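Local coordinates for hypothetical protein PHS013 (Pyrococcus horikoshii, PDB 1WMI) that is a RelE/ParE-family toxin of a type II toxin-antitoxin system, probably acting to arrest growth unless bound by its antitoxin, at residues L18-A21 / H22-F26. Residues are numbered along the deposited sequence; the frame is centred on the assembly and turned at random.
Sequences LPKA and HYRRF
The ring of Pro19 packs obliquely against the imidazole of His22, its CG and CD both 3.5 Å from His22 ND1, where the first turn of helix 20-33 of this RelE/ParE-family toxin begins. Pro19 is the N-cap residue, and its carbonyl starts the ladder of i to i+4 bonds: Tyr23 N donates to Pro19 O at 3.1 Å, followed by Arg24 N to Lys20 O and Arg25 N to Ala21 O. With CG anti to the carbonyl carbon (chi1 -69°), the His22 ring is brought back toward the proline. ND1 is buried here without a polar partner, whereas NE2 is hydrogen-bonded to Asp63 OD1, which probably helps hold the ring's orientation. Leu18 crosses His22 at about a right angle, CB, CG and CD2 each 3.9 Å from His22 CB, and also touches Tyr64. A chain of another protein packs against Lys20, Tyr23, Arg24 and Phe26, and Tyr23 OH is hydrogen-bonded to its backbone. Lys20, packed on an acidic side chain of that protein, runs beside Arg24 in the same direction. Lys20 NZ meets the guanidinium edge in plane, a doubtfully short 2.9 Å from Arg24 NH1, two like-charged donors without a hydrogen bond.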
loop_
_atom_site.group_PDB
_atom_site.type_symbol
_atom_site.label_atom_id
_atom_site.label_comp_id
_atom_site.label_asym_id
_atom_site.label_seq_id
_atom_site.Cartn_x
_atom_site.Cartn_y
_atom_site.Cartn_z
ATOM N N LEU A 18 -11.185 -20.358 2.775
ATOM C CA LEU A 18 -11.427 -19.433 1.681
ATOM C C LEU A 18 -12.275 -19.960 0.539
ATOM O O LEU A 18 -12.239 -21.149 0.202
ATOM C CB LEU A 18 -10.101 -18.929 1.104
ATOM C CG LEU A 18 -9.415 -17.754 1.806
ATOM C CD1 LEU A 18 -9.337 -18.013 3.307
ATOM C CD2 LEU A 18 -8.027 -17.549 1.204
ATOM N N PRO A 19 -13.058 -19.060 -0.074
ATOM C CA PRO A 19 -13.928 -19.385 -1.200
ATOM C C PRO A 19 -13.021 -19.838 -2.350
ATOM O O PRO A 19 -11.878 -19.396 -2.451
ATOM C CB PRO A 19 -14.604 -18.050 -1.503
ATOM C CG PRO A 19 -14.603 -17.352 -0.178
ATOM C CD PRO A 19 -13.233 -17.656 0.335
ATOM N N LYS A 20 -13.530 -20.719 -3.200
ATOM C CA LYS A 20 -12.774 -21.226 -4.339
ATOM C C LYS A 20 -12.016 -20.066 -5.008
ATOM O O LYS A 20 -10.807 -20.147 -5.246
ATOM C CB LYS A 20 -13.755 -21.883 -5.318
ATOM C CG LYS A 20 -13.154 -22.843 -6.323
ATOM C CD LYS A 20 -14.237 -23.775 -6.875
ATOM C CE LYS A 20 -15.318 -23.033 -7.668
ATOM N NZ LYS A 20 -14.873 -22.635 -9.038
ATOM N N ALA A 21 -12.733 -18.980 -5.278
ATOM C CA ALA A 21 -12.171 -17.791 -5.915
ATOM C C ALA A 21 -10.944 -17.219 -5.211
ATOM O O ALA A 21 -9.935 -16.936 -5.855
ATOM C CB ALA A 21 -13.241 -16.709 -6.024
ATOM N N HIS A 22 -11.036 -17.026 -3.897
ATOM C CA HIS A 22 -9.922 -16.476 -3.128
ATOM C C HIS A 22 -8.701 -17.391 -3.156
ATOM O O HIS A 22 -7.558 -16.930 -3.205
ATOM C CB HIS A 22 -10.345 -16.242 -1.679
ATOM C CG HIS A 22 -11.331 -15.127 -1.509
ATOM N ND1 HIS A 22 -12.585 -15.150 -2.090
ATOM C CD2 HIS A 22 -11.248 -13.967 -0.827
ATOM C CE1 HIS A 22 -13.229 -14.043 -1.763
ATOM N NE2 HIS A 22 -12.446 -13.307 -1.001
ATOM N N TYR A 23 -8.950 -18.690 -3.108
ATOM C CA TYR A 23 -7.876 -19.663 -3.131
ATOM C C TYR A 23 -7.125 -19.559 -4.449
ATOM O O TYR A 23 -5.898 -19.596 -4.482
ATOM C CB TYR A 23 -8.447 -21.067 -2.980
ATOM C CG TYR A 23 -7.399 -22.140 -3.005
ATOM C CD1 TYR A 23 -6.434 -22.213 -2.008
ATOM C CD2 TYR A 23 -7.375 -23.092 -4.024
ATOM C CE1 TYR A 23 -5.469 -23.202 -2.019
ATOM C CE2 TYR A 23 -6.410 -24.085 -4.045
ATOM C CZ TYR A 23 -5.462 -24.135 -3.033
ATOM O OH TYR A 23 -4.505 -25.119 -3.030
ATOM N N ARG A 24 -7.879 -19.423 -5.534
ATOM C CA ARG A 24 -7.317 -19.306 -6.874
ATOM C C ARG A 24 -6.357 -18.114 -6.941
ATOM O O ARG A 24 -5.276 -18.197 -7.532
ATOM C CB ARG A 24 -8.463 -19.134 -7.872
ATOM C CG ARG A 24 -8.100 -19.309 -9.332
ATOM C CD ARG A 24 -9.364 -19.273 -10.173
ATOM N NE ARG A 24 -10.223 -20.432 -9.939
ATOM C CZ ARG A 24 -11.517 -20.365 -9.640
ATOM N NH1 ARG A 24 -12.213 -21.479 -9.455
ATOM N NH2 ARG A 24 -12.116 -19.185 -9.509
ATOM N N ARG A 25 -6.755 -17.019 -6.305
ATOM C CA ARG A 25 -5.969 -15.787 -6.271
ATOM C C ARG A 25 -4.658 -16.020 -5.519
ATOM O O ARG A 25 -3.601 -15.483 -5.879
ATOM C CB ARG A 25 -6.784 -14.682 -5.579
ATOM C CG ARG A 25 -6.503 -13.261 -6.069
ATOM C CD ARG A 25 -7.313 -12.250 -5.261
ATOM N NE ARG A 25 -8.729 -12.613 -5.201
ATOM C CZ ARG A 25 -9.627 -12.321 -6.137
ATOM N NH1 ARG A 25 -10.892 -12.704 -5.995
ATOM N NH2 ARG A 25 -9.265 -11.627 -7.204
ATOM N N PHE A 26 -4.733 -16.833 -4.470
ATOM C CA PHE A 26 -3.554 -17.138 -3.679
ATOM C C PHE A 26 -2.546 -17.893 -4.534
ATOM O O PHE A 26 -1.348 -17.613 -4.482
ATOM C CB PHE A 26 -3.931 -17.966 -2.446
ATOM C CG PHE A 26 -2.752 -18.355 -1.604
ATOM C CD1 PHE A 26 -2.052 -19.529 -1.857
ATOM C CD2 PHE A 26 -2.315 -17.526 -0.583
ATOM C CE1 PHE A 26 -0.925 -19.867 -1.093
ATOM C CE2 PHE A 26 -1.197 -17.855 0.177
ATOM C CZ PHE A 26 -0.503 -19.024 -0.078
#